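PDB 3JY6: transcriptional regulator, LacI family from Lactobacillus brevis, which probably binds cis-regulatory DNA as a LacI-family transcription factor, its periplasmic-binding-protein-like domain being the part expected to sense an effector. Local coordinates for residues I10-A15 / G66-S71; A45-E50 / Q70-P75. One frame throughout, in Å; residues are numbered along the deposited sequence.

Contact 1 (I10-A15 / G66-S71); sequences IAVIVA and GLILQS
Ile13 joins strands 9-14 and 66-70 by backbone and side chain alike. Its CB lies 3.7 Å from Ser71 OG, where CG2 comes closer still, 3.3 Å from that OG. The other branch runs the opposite way along the strand: CG1, anti to the carbonyl carbon (chi1 -62°), reaches Leu67 CD1 at 4.0 Å, and the terminal CD1 touches the same methyl, the two side chains crossing obliquely. Helix 49-60 covers this face through Ile59 and Leu56. The backbone pairing is parallel: Ile68 donates through N to Ala11 O and accepts at O from Ile13 N, the latter bond 3.1 Å long and almost in line with the carbonyl. Ile13 O then takes Gln70 N at 2.9 Å, with Ser71 OG at 3.1 Å as a second possible donor whose proton could instead go to Glu52. On the other face Ile10 CG2 packs on Ile68 CG1, and Ile10 CD1 lies over the backbone of Gly66, 3.5 Å from its N. Further along, Val14 CB sits 3.4 Å from Gln70 OE1, an oxygen held by Ser22 of helix 20-34. Adjacent parallel strands with helices on both faces, in the order 39-44, 9-14, 66-70, are characteristic of the Rossmann-like lobe of periplasmic-binding-protein folds.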
loop_
_atom_site.group_PDB
_atom_site.type_symbol
_atom_site.label_atom_id
_atom_site.label_comp_id
_atom_site.label_asym_id
_atom_site.label_seq_id
_atom_site.Cartn_x
_atom_site.Cartn_y
_atom_site.Cartn_z
ATOM N N ILE A 10 17.083 -11.333 -5.757
ATOM C CA ILE A 10 17.230 -10.013 -6.356
ATOM C C ILE A 10 16.674 -8.998 -5.367
ATOM O O ILE A 10 15.520 -9.096 -4.946
ATOM C CB ILE A 10 16.452 -9.903 -7.687
ATOM C CG1 ILE A 10 16.974 -10.952 -8.671
ATOM C CG2 ILE A 10 16.605 -8.492 -8.282
ATOM C CD1 ILE A 10 18.475 -10.838 -8.964
ATOM N N ALA A 11 17.494 -8.029 -4.985
ATOM C CA ALA A 11 17.053 -7.008 -4.048
ATOM C C ALA A 11 16.292 -5.914 -4.772
ATOM O O ALA A 11 16.700 -5.441 -5.826
ATOM C CB ALA A 11 18.254 -6.393 -3.303
ATOM N N VAL A 12 15.168 -5.506 -4.201
ATOM C CA VAL A 12 14.393 -4.437 -4.797
ATOM C C VAL A 12 14.248 -3.368 -3.716
ATOM O O VAL A 12 13.657 -3.620 -2.673
ATOM C CB VAL A 12 13.013 -4.940 -5.239
ATOM C CG1 VAL A 12 12.279 -3.834 -5.978
ATOM C CG2 VAL A 12 13.168 -6.190 -6.139
ATOM N N ILE A 13 14.817 -2.191 -3.939
ATOM C CA ILE A 13 14.700 -1.132 -2.935
ATOM C C ILE A 13 13.733 -0.064 -3.428
ATOM O O ILE A 13 13.995 0.588 -4.435
ATOM C CB ILE A 13 16.066 -0.445 -2.637
ATOM C CG1 ILE A 13 17.066 -1.446 -2.062
ATOM C CG2 ILE A 13 15.884 0.652 -1.600
ATOM C CD1 ILE A 13 18.442 -0.805 -1.708
ATOM N N VAL A 14 12.614 0.111 -2.728
ATOM C CA VAL A 14 11.656 1.139 -3.133
ATOM C C VAL A 14 11.767 2.354 -2.218
ATOM O O VAL A 14 12.246 2.254 -1.088
ATOM C CB VAL A 14 10.200 0.611 -3.125
ATOM C CG1 VAL A 14 10.106 -0.589 -4.041
ATOM C CG2 VAL A 14 9.762 0.244 -1.710
ATOM N N ALA A 15 11.343 3.506 -2.727
ATOM C CA ALA A 15 11.386 4.749 -1.975
ATOM C C ALA A 15 10.600 4.651 -0.672
ATOM O O ALA A 15 11.073 5.057 0.382
ATOM C CB ALA A 15 10.847 5.903 -2.857
ATOM N N GLY A 66 21.310 -9.283 -7.691
ATOM C CA GLY A 66 20.923 -8.136 -8.490
ATOM C C GLY A 66 20.216 -7.074 -7.676
ATOM O O GLY A 66 19.719 -7.338 -6.576
ATOM N N LEU A 67 20.165 -5.870 -8.225
ATOM C CA LEU A 67 19.533 -4.758 -7.556
ATOM C C LEU A 67 18.623 -3.988 -8.503
ATOM O O LEU A 67 19.039 -3.580 -9.587
ATOM C CB LEU A 67 20.603 -3.796 -6.996
ATOM C CG LEU A 67 20.123 -2.450 -6.436
ATOM C CD1 LEU A 67 19.190 -2.702 -5.268
ATOM C CD2 LEU A 67 21.295 -1.597 -6.001
ATOM N N ILE A 68 17.372 -3.821 -8.097
ATOM C CA ILE A 68 16.435 -3.030 -8.880
ATOM C C ILE A 68 16.217 -1.823 -7.978
ATOM O O ILE A 68 15.749 -1.947 -6.835
ATOM C CB ILE A 68 15.131 -3.781 -9.161
ATOM C CG1 ILE A 68 15.439 -5.042 -9.982
ATOM C CG2 ILE A 68 14.181 -2.877 -9.912
ATOM C CD1 ILE A 68 14.233 -5.821 -10.433
ATOM N N LEU A 69 16.591 -0.659 -8.486
ATOM C CA LEU A 69 16.528 0.559 -7.697
ATOM C C LEU A 69 15.400 1.533 -8.030
ATOM O O LEU A 69 15.359 2.108 -9.117
ATOM C CB LEU A 69 17.877 1.268 -7.825
ATOM C CG LEU A 69 18.269 2.408 -6.896
ATOM C CD1 LEU A 69 18.441 1.881 -5.473
ATOM C CD2 LEU A 69 19.583 3.024 -7.399
ATOM N N GLN A 70 14.483 1.718 -7.089
ATOM C CA GLN A 70 13.380 2.649 -7.287
ATOM C C GLN A 70 13.463 3.614 -6.114
ATOM O O GLN A 70 12.458 3.911 -5.458
ATOM C CB GLN A 70 12.035 1.900 -7.285
ATOM C CG GLN A 70 10.833 2.719 -7.792
ATOM C CD GLN A 70 10.010 3.326 -6.677
ATOM O OE1 GLN A 70 9.487 2.615 -5.815
ATOM N NE2 GLN A 70 9.878 4.651 -6.693
ATOM N N SER A 71 14.679 4.079 -5.838
ATOM C CA SER A 71 14.913 4.990 -4.729
ATOM C C SER A 71 15.808 6.195 -5.024
ATOM O O SER A 71 15.997 6.570 -6.180
ATOM C CB SER A 71 15.451 4.201 -3.538
ATOM O OG SER A 71 15.982 2.965 -3.978
#

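Contact 2 (A45-E50 / Q70-P75); sequences ANADIE and QSFSNP
Phe72 supplies most of the surface that 70-75 brings to the contact, its ring reaching across to the turn at Ala45-Asp48 while its CB meets Ile49. The apolar contacts fall in two places. At the far end of the ring, Ala47 CA lies at the edge, near the ring plane, 3.5 Å from Phe72 CZ; here it is turn backbone more than side chain that receives the aromatic group. Ala45 CB approaches obliquely, 4.1 Å from CE2, and also touches Ser71 CB. At the near end Ile49 CD1 packs 3.7 Å from Phe72 CB. Ile49 CG1 stands anti to the backbone N (chi1 -179°), and the chain beyond it brings the terminal methyl to the Phe72-Ser73 junction, where CD1 lies 3.8 Å from Ser73 N.

Both segments carry the chain from the C-terminal end of a parallel strand, 39-44 or 66-70, into the start of the next helix; as in related periplasmic-binding-protein folds, such loops probably line the interdomain cleft.

Polar bonds order the turn itself, and Glu52 ties its helix to the other loop. Residues Ala45 to Asp48 form a type I' turn, closed by Asp48 N donating to Ala45 O at 2.9 Å. Asp48 is the N-cap of helix 49-60: its OD1 accepts weakly from Glu50 N, 3.2 Å away with an N-H...O angle of 156°. The carboxylate of Glu52, in the first turn of that helix, accepts from Phe72 N at OE2 and bonds Ser73 OG at OE1. Asn46, which is turned away from 70-75, has its OD1 hydrogen-bonded to Lys27 NZ of the second subunit.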
loop_
_atom_site.group_PDB
_atom_site.type_symbol
_atom_site.label_atom_id
_atom_site.label_comp_id
_atom_site.label_asym_id
_atom_site.label_seq_id
_atom_site.Cartn_x
_atom_site.Cartn_y
_atom_site.Cartn_z
ATOM N N ALA A 45 13.172 1.859 1.734
ATOM C CA ALA A 45 14.077 2.969 2.032
ATOM C C ALA A 45 13.419 3.913 3.050
ATOM O O ALA A 45 14.095 4.723 3.697
ATOM C CB ALA A 45 14.437 3.708 0.757
ATOM N N ASN A 46 12.097 3.802 3.183
ATOM C CA ASN A 46 11.346 4.597 4.154
ATOM C C ASN A 46 11.658 6.093 4.053
ATOM O O ASN A 46 11.738 6.796 5.053
ATOM C CB ASN A 46 11.657 4.060 5.557
ATOM C CG ASN A 46 10.635 4.485 6.602
ATOM O OD1 ASN A 46 9.488 4.817 6.283
ATOM N ND2 ASN A 46 11.042 4.449 7.866
ATOM N N ALA A 47 11.841 6.561 2.824
ATOM C CA ALA A 47 12.139 7.960 2.529
ATOM C C ALA A 47 13.417 8.493 3.175
ATOM O O ALA A 47 13.617 9.704 3.235
ATOM C CB ALA A 47 10.956 8.832 2.925
ATOM N N ASP A 48 14.281 7.604 3.658
ATOM C CA ASP A 48 15.524 8.045 4.282
ATOM C C ASP A 48 16.719 7.589 3.435
ATOM O O ASP A 48 16.934 6.395 3.221
ATOM C CB ASP A 48 15.627 7.502 5.713
ATOM C CG ASP A 48 16.878 7.973 6.425
ATOM O OD1 ASP A 48 17.401 9.046 6.054
ATOM O OD2 ASP A 48 17.334 7.280 7.362
ATOM N N ILE A 49 17.486 8.555 2.938
ATOM C CA ILE A 49 18.641 8.247 2.107
ATOM C C ILE A 49 19.733 7.562 2.922
ATOM O O ILE A 49 20.557 6.839 2.374
ATOM C CB ILE A 49 19.201 9.525 1.421
ATOM C CG1 ILE A 49 20.399 9.164 0.530
ATOM C CG2 ILE A 49 19.614 10.549 2.467
ATOM C CD1 ILE A 49 20.063 8.246 -0.623
ATOM N N GLU A 50 19.737 7.791 4.233
ATOM C CA GLU A 50 20.716 7.149 5.108
ATOM C C GLU A 50 20.296 5.695 5.315
ATOM O O GLU A 50 21.122 4.777 5.336
ATOM C CB GLU A 50 20.779 7.858 6.463
ATOM C CG GLU A 50 21.645 9.105 6.465
ATOM C CD GLU A 50 22.983 8.871 5.786
ATOM O OE1 GLU A 50 23.057 9.014 4.548
ATOM O OE2 GLU A 50 23.956 8.527 6.484
ATOM N N GLN A 70 14.483 1.718 -7.089
ATOM C CA GLN A 70 13.380 2.649 -7.287
ATOM C C GLN A 70 13.463 3.614 -6.114
ATOM O O GLN A 70 12.458 3.911 -5.458
ATOM C CB GLN A 70 12.035 1.900 -7.285
ATOM C CG GLN A 70 10.833 2.719 -7.792
ATOM C CD GLN A 70 10.010 3.326 -6.677
ATOM O OE1 GLN A 70 9.487 2.615 -5.815
ATOM N NE2 GLN A 70 9.878 4.651 -6.693
ATOM N N SER A 71 14.679 4.079 -5.838
ATOM C CA SER A 71 14.913 4.990 -4.729
ATOM C C SER A 71 15.808 6.195 -5.024
ATOM O O SER A 71 15.997 6.570 -6.180
ATOM C CB SER A 71 15.451 4.201 -3.538
ATOM O OG SER A 71 15.982 2.965 -3.978
ATOM N N PHE A 72 16.367 6.773 -3.965
ATOM C CA PHE A 72 17.184 7.987 -4.038
ATOM C C PHE A 72 18.682 7.920 -4.355
ATOM O O PHE A 72 19.241 8.898 -4.836
ATOM C CB PHE A 72 17.022 8.748 -2.725
ATOM C CG PHE A 72 15.674 8.572 -2.079
ATOM C CD1 PHE A 72 14.532 9.130 -2.652
ATOM C CD2 PHE A 72 15.547 7.853 -0.887
ATOM C CE1 PHE A 72 13.276 8.979 -2.042
ATOM C CE2 PHE A 72 14.305 7.696 -0.271
ATOM C CZ PHE A 72 13.166 8.259 -0.847
ATOM N N SER A 73 19.335 6.799 -4.074
ATOM C CA SER A 73 20.775 6.660 -4.309
ATOM C C SER A 73 21.272 6.987 -5.710
ATOM O O SER A 73 20.758 6.447 -6.700
ATOM C CB SER A 73 21.229 5.241 -3.965
ATOM O OG SER A 73 21.169 5.000 -2.577
ATOM N N ASN A 74 22.273 7.865 -5.792
ATOM C CA ASN A 74 22.867 8.203 -7.081
ATOM C C ASN A 74 23.911 7.111 -7.348
ATOM O O ASN A 74 24.196 6.283 -6.476
ATOM C CB ASN A 74 23.571 9.573 -7.053
ATOM C CG ASN A 74 22.619 10.733 -6.815
ATOM O OD1 ASN A 74 21.602 10.874 -7.500
ATOM N ND2 ASN A 74 22.960 11.588 -5.850
ATOM N N PRO A 75 24.483 7.089 -8.555
ATOM C CA PRO A 75 25.491 6.084 -8.894
ATOM C C PRO A 75 26.765 6.136 -8.045
ATOM O O PRO A 75 27.349 5.086 -7.775
ATOM C CB PRO A 75 25.749 6.347 -10.370
ATOM C CG PRO A 75 24.392 6.813 -10.845
ATOM C CD PRO A 75 24.007 7.778 -9.766
#

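In the fold
Contacts 1 and 2 lie with their centres about 10 Å apart in the same lobe, and Gln70 and Ser71 belong to both: strand 66-70 ends in contact 1 and its following loop makes contact 2. The segments 10-15 and 45-50 are joined as well, with probable hydrogen bonds from Ala45 N to Val14 O and from Ala47 N to Ala15 O, each 3.0 Å. Ala15 CB, 3.9 Å from Phe72 CZ, carries the packing from one contact into the other. Thus strand 9-14, which lies between 39-44 and 66-70, runs out between the loops that follow these two neighbours. The C-terminal ends of these strands probably face the effector cleft, as in related proteins.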